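Side-chain contacts in RagB/SusD family nutrient uptake outer membrane protein (Bacteroides thetaiotaomicron, PDB 7KV2), which probably binds beta-glucans at the bacterial outer membrane, as a SusD-family surface glycan-binding protein serving their uptake and metabolism: residues F100-P104 against T105-Y109; Y221-Y224 against A225-M229; T297-P300 against T301-P305; F374-Y378 against A379-G383. All blocks are in the same frame, centred on the assembly; numbering follows the deposited sequence.

Interaction 1 of 4, residues F100-P104 against T105-Y109. With EDO (1,2-ethanediol), chain D.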
# COMPACT_ATOMS: atom_id res chain seq x y z
N PHE A 100 -0.47 -14.76 -13.20
CA PHE A 100 -0.30 -15.92 -12.27
C PHE A 100 0.70 -16.93 -12.87
O PHE A 100 0.47 -18.14 -12.69
CB PHE A 100 -1.67 -16.56 -11.97
CG PHE A 100 -2.72 -15.55 -11.61
CD1 PHE A 100 -2.45 -14.57 -10.66
CD2 PHE A 100 -3.95 -15.53 -12.24
CE1 PHE A 100 -3.40 -13.60 -10.36
CE2 PHE A 100 -4.90 -14.56 -11.94
CZ PHE A 100 -4.61 -13.59 -11.00
N GLU A 101 1.77 -16.45 -13.50
CA GLU A 101 2.84 -17.29 -14.13
C GLU A 101 4.23 -16.76 -13.71
O GLU A 101 5.19 -16.84 -14.51
CB GLU A 101 2.58 -17.33 -15.64
CG GLU A 101 2.70 -16.00 -16.36
CD GLU A 101 2.64 -16.11 -17.87
OE1 GLU A 101 3.23 -17.07 -18.40
OE2 GLU A 101 2.05 -15.22 -18.53
N ALA A 102 4.34 -16.14 -12.54
CA ALA A 102 5.63 -15.73 -11.95
C ALA A 102 6.53 -16.97 -11.90
O ALA A 102 6.00 -18.04 -11.60
CB ALA A 102 5.42 -15.20 -10.57
N ILE A 103 7.81 -16.80 -12.21
CA ILE A 103 8.86 -17.85 -12.05
C ILE A 103 10.00 -17.28 -11.21
O ILE A 103 10.35 -16.09 -11.30
CB ILE A 103 9.33 -18.34 -13.43
CG1 ILE A 103 9.90 -17.20 -14.28
CG2 ILE A 103 8.16 -19.04 -14.09
CD1 ILE A 103 10.70 -17.60 -15.52
N PRO A 104 10.60 -18.17 -10.38
CA PRO A 104 11.66 -17.80 -9.44
C PRO A 104 12.83 -17.01 -10.02
O PRO A 104 13.40 -16.23 -9.31
CB PRO A 104 12.21 -19.16 -8.95
CG PRO A 104 11.08 -20.16 -9.16
CD PRO A 104 10.24 -19.59 -10.28
N THR A 105 13.20 -17.28 -11.28
CA THR A 105 14.29 -16.60 -12.01
C THR A 105 13.82 -15.34 -12.75
O THR A 105 14.64 -14.77 -13.46
CB THR A 105 14.96 -17.60 -12.97
OG1 THR A 105 13.95 -18.08 -13.84
CG2 THR A 105 15.66 -18.74 -12.24
N ASN A 106 12.55 -14.91 -12.64
CA ASN A 106 12.07 -13.66 -13.29
C ASN A 106 11.01 -13.06 -12.37
O ASN A 106 9.85 -12.94 -12.78
CB ASN A 106 11.51 -13.89 -14.70
CG ASN A 106 11.65 -12.70 -15.64
OD1 ASN A 106 12.13 -11.62 -15.26
ND2 ASN A 106 11.25 -12.90 -16.89
N MET A 107 11.42 -12.79 -11.13
CA MET A 107 10.49 -12.40 -10.04
C MET A 107 10.93 -11.06 -9.46
O MET A 107 12.07 -10.64 -9.72
CB MET A 107 10.42 -13.46 -8.95
CG MET A 107 9.06 -14.14 -8.89
SD MET A 107 7.76 -12.91 -8.38
CE MET A 107 8.25 -12.68 -6.68
N ILE A 108 10.02 -10.34 -8.80
CA ILE A 108 10.41 -9.11 -8.09
C ILE A 108 11.26 -9.54 -6.90
O ILE A 108 11.03 -10.64 -6.33
CB ILE A 108 9.18 -8.24 -7.74
CG1 ILE A 108 8.12 -8.97 -6.93
CG2 ILE A 108 8.63 -7.69 -9.03
CD1 ILE A 108 7.31 -8.06 -6.03
N TYR A 109 12.24 -8.72 -6.58
CA TYR A 109 13.24 -9.00 -5.51
C TYR A 109 13.47 -7.75 -4.64
O TYR A 109 13.83 -7.91 -3.46
CB TYR A 109 14.48 -9.55 -6.22
CG TYR A 109 15.48 -10.30 -5.37
CD1 TYR A 109 15.24 -10.61 -4.04
CD2 TYR A 109 16.68 -10.71 -5.93
CE1 TYR A 109 16.18 -11.28 -3.28
CE2 TYR A 109 17.63 -11.39 -5.18
CZ TYR A 109 17.38 -11.67 -3.85
OH TYR A 109 18.29 -12.36 -3.09
C1 EDO D . 14.79 -12.89 -9.01
O1 EDO D . 14.23 -13.49 -10.11
C2 EDO D . 16.19 -13.33 -8.81
O2 EDO D . 16.25 -14.63 -8.29
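M107 folds back over the turn that precedes it and touches I103 and A102. From CB outward, CB rests near the backbone oxygen of I103, CG comes within 3.4 Å of that same O atom of I103, and SD reaches the methyl of A102, 3.9 Å from its CB. The thioether chain is bent at chi2 (-66°) and again at chi3 (-70°), a flexibility that lets methionine curl round a carbonyl and still end on an apolar partner.

The oxygen that M107 covers belongs to a type I beta turn running from I103 to N106. N106 N donates to I103 O at 2.8 Å; the bond is fairly straight at hydrogen, but the donor stands well above the carbonyl plane. P104 takes the second position of the turn, where its ring fixes phi near the value required. On the outer side the I103 chain crosses the turn: CG1 lies 3.7 Å from N106 CB, and CD1 lies 3.7 Å from T105 OG1. A 1,2-ethanediol molecule, probably from the crystallisation liquor, bridges the two limbs, its O1 giving a hydrogen bond to P104 O (3.0 Å) and receiving one from M107 N (3.1 Å).

The loop joins helix 92-98 to helix 110-130, and Y109 stands at the N-cap of the latter, with Y109 OH bonded to E502. The chemistry is thus divided: one short backbone bond closes the turn, apolar chains flank it, and the diol occupies a place where P104 and M107 present an acceptor and a donor to one small polar partner.

Interaction 2 of 4, residues Y221-Y224 against A225-M229. With EDO (1,2-ethanediol), chain E.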
# COMPACT_ATOMS: atom_id res chain seq x y z
N TYR A 221 -3.55 -0.76 15.46
CA TYR A 221 -4.93 -1.30 15.44
C TYR A 221 -5.28 -1.72 14.02
O TYR A 221 -5.85 -2.80 13.76
CB TYR A 221 -5.90 -0.27 15.99
CG TYR A 221 -5.97 -0.19 17.50
CD1 TYR A 221 -5.30 -1.09 18.33
CD2 TYR A 221 -6.77 0.77 18.09
CE1 TYR A 221 -5.41 -1.00 19.72
CE2 TYR A 221 -6.92 0.84 19.46
CZ TYR A 221 -6.23 -0.04 20.28
OH TYR A 221 -6.43 0.06 21.65
N MET A 222 -4.94 -0.86 13.07
CA MET A 222 -5.27 -1.16 11.65
C MET A 222 -4.43 -2.34 11.14
O MET A 222 -4.96 -3.16 10.39
CB MET A 222 -5.10 0.07 10.77
CG MET A 222 -6.15 1.16 11.04
SD MET A 222 -7.85 0.64 10.74
CE MET A 222 -7.89 0.74 8.93
N LEU A 223 -3.13 -2.37 11.45
CA LEU A 223 -2.24 -3.49 11.06
C LEU A 223 -2.73 -4.80 11.71
O LEU A 223 -2.77 -5.85 11.04
CB LEU A 223 -0.81 -3.11 11.45
CG LEU A 223 0.24 -4.17 11.13
CD1 LEU A 223 0.21 -4.53 9.67
CD2 LEU A 223 1.62 -3.68 11.54
N TYR A 224 -3.21 -4.72 12.94
CA TYR A 224 -3.79 -5.87 13.70
C TYR A 224 -5.01 -6.39 12.92
O TYR A 224 -5.07 -7.58 12.53
CB TYR A 224 -4.05 -5.45 15.14
CG TYR A 224 -4.72 -6.51 15.98
CD1 TYR A 224 -6.08 -6.73 15.91
CD2 TYR A 224 -3.98 -7.34 16.81
CE1 TYR A 224 -6.71 -7.68 16.70
CE2 TYR A 224 -4.59 -8.31 17.60
CZ TYR A 224 -5.96 -8.48 17.55
OH TYR A 224 -6.56 -9.45 18.29
N ALA A 225 -5.96 -5.50 12.60
CA ALA A 225 -7.19 -5.88 11.87
C ALA A 225 -6.82 -6.48 10.51
O ALA A 225 -7.45 -7.50 10.08
CB ALA A 225 -8.10 -4.67 11.70
N GLU A 226 -5.83 -5.87 9.85
CA GLU A 226 -5.35 -6.32 8.52
C GLU A 226 -4.90 -7.78 8.59
O GLU A 226 -5.41 -8.60 7.78
CB GLU A 226 -4.20 -5.46 8.00
CG GLU A 226 -3.70 -5.96 6.65
CD GLU A 226 -2.72 -5.06 5.91
OE1 GLU A 226 -2.55 -3.86 6.28
OE2 GLU A 226 -2.10 -5.57 5.00
N ILE A 227 -3.99 -8.12 9.50
CA ILE A 227 -3.38 -9.49 9.50
C ILE A 227 -4.42 -10.50 10.07
O ILE A 227 -4.52 -11.63 9.51
CB ILE A 227 -2.01 -9.49 10.21
CG1 ILE A 227 -2.10 -9.28 11.72
CG2 ILE A 227 -1.07 -8.48 9.57
CD1 ILE A 227 -0.81 -9.56 12.42
N VAL A 228 -5.21 -10.10 11.06
CA VAL A 228 -6.32 -10.93 11.65
C VAL A 228 -7.30 -11.30 10.54
O VAL A 228 -7.67 -12.50 10.42
CB VAL A 228 -7.03 -10.23 12.81
CG1 VAL A 228 -8.34 -10.89 13.16
CG2 VAL A 228 -6.14 -10.14 14.04
N MET A 229 -7.66 -10.33 9.70
CA MET A 229 -8.69 -10.59 8.67
C MET A 229 -8.07 -11.38 7.53
O MET A 229 -8.76 -12.29 7.01
CB MET A 229 -9.35 -9.30 8.19
CG MET A 229 -10.17 -8.67 9.29
SD MET A 229 -10.70 -6.94 8.94
CE MET A 229 -12.05 -7.34 7.84
C1 EDO E . 0.38 -5.01 2.78
O1 EDO E . 0.43 -5.36 1.40
C2 EDO E . -0.32 -3.74 3.08
O2 EDO E . -0.16 -3.21 4.41
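Y224 and V228 are joined by the backbone bond from V228 N to Y224 O, 2.9 Å long and nearly straight out from the carbonyl. A225 N to Y221 O, E226 N to M222 O and I227 N to L223 O continue the same i to i+4 pattern of helix 217-231. At its side, E226 accepts a hydrogen bond at OE1 from O2 of a 1,2-ethanediol (3.1 Å). The same carboxylate forms a salt bridge with K160 through OE2, which also takes a bond from N156, while Y403 OH bonds to OE1. A leucine in place of E226 would probably leave K160 without its charged mate and Y403 without this partner.

Beyond the polar atoms, V228 lays its CG2 methyl over one face of the Y224 ring, a CH-pi contact 3.9 Å from the centroid and 19° off the normal. The ring swings out with CG anti to N (chi1 176°), which brings it alongside the next turn. On the neighbouring face of the helix, L223 CD1 meets I227 CG2 at 4.2 Å.

Apolar and aromatic residues thus suit a helix packed on helices 137-162, 183-200, 237-249 and 405-417, while polar groups hold the E226 carboxylate beside the apolar contacts of L223 and I227 with helix 137-162, consistent with a TPR-type bundle.

Interaction 3 of 4, residues T297-P300 against T301-P305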
# COMPACT_ATOMS: atom_id res chain seq x y z
N THR A 297 8.99 10.05 -4.31
CA THR A 297 8.57 8.72 -4.78
C THR A 297 8.68 8.69 -6.29
O THR A 297 8.47 9.70 -6.95
CB THR A 297 7.16 8.36 -4.30
OG1 THR A 297 6.79 7.13 -4.88
CG2 THR A 297 6.09 9.36 -4.66
N ALA A 298 8.95 7.52 -6.83
CA ALA A 298 8.93 7.26 -8.28
C ALA A 298 7.51 6.99 -8.75
O ALA A 298 7.32 6.93 -9.98
CB ALA A 298 9.81 6.05 -8.56
N LEU A 299 6.56 6.74 -7.84
CA LEU A 299 5.24 6.13 -8.25
C LEU A 299 4.59 6.93 -9.37
O LEU A 299 4.19 6.34 -10.38
CB LEU A 299 4.34 5.89 -7.03
CG LEU A 299 2.93 5.41 -7.34
CD1 LEU A 299 2.93 4.07 -8.05
CD2 LEU A 299 2.05 5.32 -6.11
N PRO A 300 4.44 8.27 -9.27
CA PRO A 300 3.78 9.05 -10.32
C PRO A 300 4.49 8.92 -11.68
O PRO A 300 3.81 8.90 -12.67
CB PRO A 300 3.75 10.47 -9.77
CG PRO A 300 3.78 10.27 -8.28
CD PRO A 300 4.74 9.11 -8.11
N THR A 301 5.81 8.82 -11.71
CA THR A 301 6.55 8.64 -12.98
C THR A 301 6.11 7.29 -13.58
O THR A 301 5.88 7.20 -14.80
CB THR A 301 8.07 8.72 -12.79
OG1 THR A 301 8.42 10.06 -12.39
CG2 THR A 301 8.78 8.37 -14.08
N LEU A 302 6.01 6.25 -12.76
CA LEU A 302 5.70 4.88 -13.27
C LEU A 302 4.35 4.85 -14.00
O LEU A 302 4.32 4.30 -15.12
CB LEU A 302 5.67 3.89 -12.10
CG LEU A 302 7.05 3.62 -11.50
CD1 LEU A 302 6.96 2.83 -10.21
CD2 LEU A 302 7.91 2.87 -12.49
N ILE A 303 3.32 5.55 -13.50
CA ILE A 303 1.90 5.27 -13.90
C ILE A 303 1.24 6.45 -14.63
O ILE A 303 0.06 6.34 -14.94
CB ILE A 303 1.12 4.86 -12.64
CG1 ILE A 303 0.99 6.07 -11.70
CG2 ILE A 303 1.76 3.65 -11.97
CD1 ILE A 303 0.02 5.89 -10.57
N SER A 304 1.99 7.48 -14.99
CA SER A 304 1.46 8.62 -15.78
C SER A 304 1.72 8.40 -17.26
O SER A 304 2.54 7.56 -17.65
CB SER A 304 2.04 9.86 -15.22
OG SER A 304 1.59 9.99 -13.86
N PRO A 305 0.96 9.07 -18.13
CA PRO A 305 0.94 8.76 -19.56
C PRO A 305 2.31 9.08 -20.18
O PRO A 305 2.95 10.06 -19.88
CB PRO A 305 -0.12 9.63 -20.20
CG PRO A 305 -0.84 10.28 -19.05
CD PRO A 305 0.02 10.16 -17.80
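The flat group that matters here is the peptide carbonyl of P300, and S304 holds it. S304 OG donates to P300 O at 2.7 Å, with the donor tilted 22° from the carbonyl plane, and a weaker, bent bond reaches the same oxygen from S304 N. I303 N is split weakly between L299 O and P300 O. Serine suits this place because its short hydroxyl can turn back on the chain: OG sits beside its own backbone N (chi1 -62°). The puckered P300 ring packs on W396 and N398 outside the two segments.

A proline in the first turn of a helix costs no backbone bond, since the N-H groups there have no carbonyl one turn earlier. T297 accounts for another of them: its OG1 accepts from L299 N at 3.0 Å, a capping bond, and is also bonded to D61. L302 N then donates to A298 O (3.1 Å), so the turn is closed in the ordinary helical way.

On the apolar side L299 CD1 meets I303 CG2 at 4.1 Å, and I303 CG1 comes within 3.5 Å of L299 O. With an alanine here instead of I303, L299 would lose that methyl contact and a gap would probably open toward L72 and L375.

T301 OG1 is hydrogen-bonded to E393 O and W396 NE1. The short helix 299-303 packs against helix 70-75 through L299 and I303 and against strand 373-375 through I303, with P305 beyond its end touching F374.

Interaction 4 of 4, residues F374-Y378 against A379-G383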
# COMPACT_ATOMS: atom_id res chain seq x y z
N PHE A 374 -5.88 6.76 -16.57
CA PHE A 374 -4.74 6.59 -15.63
C PHE A 374 -5.21 6.79 -14.20
O PHE A 374 -6.29 7.39 -13.98
CB PHE A 374 -3.57 7.49 -16.04
CG PHE A 374 -3.05 7.20 -17.43
CD1 PHE A 374 -3.68 7.71 -18.55
CD2 PHE A 374 -2.02 6.29 -17.62
CE1 PHE A 374 -3.25 7.37 -19.82
CE2 PHE A 374 -1.58 5.97 -18.89
CZ PHE A 374 -2.19 6.53 -20.00
N LEU A 375 -4.43 6.29 -13.25
CA LEU A 375 -4.81 6.30 -11.81
C LEU A 375 -4.56 7.72 -11.30
O LEU A 375 -3.41 8.10 -10.98
CB LEU A 375 -3.99 5.26 -11.05
CG LEU A 375 -4.29 5.18 -9.55
CD1 LEU A 375 -5.70 4.70 -9.30
CD2 LEU A 375 -3.30 4.25 -8.88
N GLU A 376 -5.64 8.48 -11.18
CA GLU A 376 -5.60 9.89 -10.74
C GLU A 376 -5.01 10.04 -9.35
O GLU A 376 -4.30 11.03 -9.13
CB GLU A 376 -7.02 10.45 -10.84
CG GLU A 376 -7.14 11.90 -10.38
CD GLU A 376 -6.34 12.94 -11.16
OE1 GLU A 376 -5.67 12.58 -12.14
OE2 GLU A 376 -6.32 14.09 -10.71
N LYS A 377 -5.25 9.09 -8.43
CA LYS A 377 -4.82 9.22 -7.03
C LYS A 377 -3.32 9.53 -6.95
O LYS A 377 -2.92 10.28 -6.04
CB LYS A 377 -5.09 7.95 -6.25
CG LYS A 377 -6.56 7.63 -6.10
CD LYS A 377 -6.81 6.34 -5.38
CE LYS A 377 -8.29 6.00 -5.30
NZ LYS A 377 -8.59 4.73 -4.57
N TYR A 378 -2.50 8.90 -7.79
CA TYR A 378 -1.02 8.98 -7.72
C TYR A 378 -0.45 9.48 -9.05
O TYR A 378 0.74 9.27 -9.34
CB TYR A 378 -0.44 7.64 -7.25
CG TYR A 378 -0.79 7.34 -5.81
CD1 TYR A 378 -0.42 8.22 -4.80
CD2 TYR A 378 -1.55 6.23 -5.47
CE1 TYR A 378 -0.77 7.97 -3.48
CE2 TYR A 378 -1.87 5.96 -4.16
CZ TYR A 378 -1.48 6.82 -3.16
OH TYR A 378 -1.78 6.56 -1.85
N ALA A 379 -1.28 10.13 -9.86
CA ALA A 379 -0.84 10.73 -11.13
C ALA A 379 0.17 11.85 -10.85
O ALA A 379 0.15 12.47 -9.77
CB ALA A 379 -2.03 11.26 -11.87
N ALA A 380 1.07 12.05 -11.81
CA ALA A 380 2.04 13.16 -11.84
C ALA A 380 1.27 14.47 -12.08
O ALA A 380 0.65 14.67 -13.18
CB ALA A 380 3.09 12.92 -12.88
N ILE A 381 1.25 15.32 -11.06
CA ILE A 381 0.50 16.61 -11.14
C ILE A 381 1.52 17.72 -11.26
O ILE A 381 2.47 17.76 -10.47
CB ILE A 381 -0.41 16.81 -9.92
CG1 ILE A 381 -1.38 15.64 -9.76
CG2 ILE A 381 -1.11 18.18 -9.97
CD1 ILE A 381 -2.28 15.44 -10.96
N THR A 382 1.39 18.56 -12.29
CA THR A 382 2.34 19.68 -12.51
C THR A 382 2.58 20.45 -11.20
O THR A 382 1.59 20.88 -10.57
CB THR A 382 1.80 20.60 -13.60
OG1 THR A 382 1.39 19.81 -14.71
CG2 THR A 382 2.81 21.66 -14.01
N GLY A 383 3.83 20.61 -10.79
CA GLY A 383 4.18 21.31 -9.54
C GLY A 383 4.53 20.37 -8.39
O GLY A 383 5.22 20.85 -7.47
O HOH W 1 -1.73 12.70 -7.68
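E376 swings its carboxylate back over the methyl of A379, with OE1 3.9 Å from A379 CB, and OE2 comes 4.3 Å from I381 CD1. The side chain leaves with CG anti to the backbone N (chi1 178°) and then bends at chi2 (62°), and this bend carries the acid group alongside the chain that follows it. Its polar end has a stronger partner elsewhere, since H315 NE2 is hydrogen-bonded to OE1; the contacts with A379 and I381 are van der Waals ones along the chain.

Beneath it the backbone turns. A379 N donates to E376 O at 3.2 Å, straight at the hydrogen although the donor stands far above the carbonyl plane, and Y378 N makes a weak bond to L375 O. The A379 CB atom is 3.6 Å from both L375 O and E376 O, so the small methyl suits a spot where two carbonyl oxygens already crowd. A water lies 2.8 Å from A379 O and, more weakly bound, near K377 O; it has more acceptors within range than protons, so it cannot serve all of them at once.

K377 and Y378 point away from the following segment and find their partners beyond it: K377 NZ forms a salt bridge with E460 and a bond with V458 O, and Y378 OH takes a bond from R401 N while its ring meets F263 edge-to-face.

Two successive i to i+3 bonds, one weak, mark a 3-10 turn at 376-377, by which the chain leaves strand 373-375, paired with antiparallel strand 343-345, for the long loop toward strand 400-404.

All four contacts join adjoining segments; interactions 1, 3 and 4 close short turns, while interaction 2 lies within a helix. Along the chain they run in series, and none nests in or crosses another. Interaction 1 closes the turn between helices 92-98 and 110-130. Interaction 2 belongs to helix 217-231, its nearest atoms about 15 Å from the first. Interaction 3 forms helix 299-303 and interaction 4 the exit from strand 373-375, with centres 8 Å apart, on the other side of the chain's centre from interaction 2. These two touch: S304 OG probably bonds to A380 N (3.0 Å), and L299 CD2 packs on Y378 CG (3.5 Å), tying short helix to strand end.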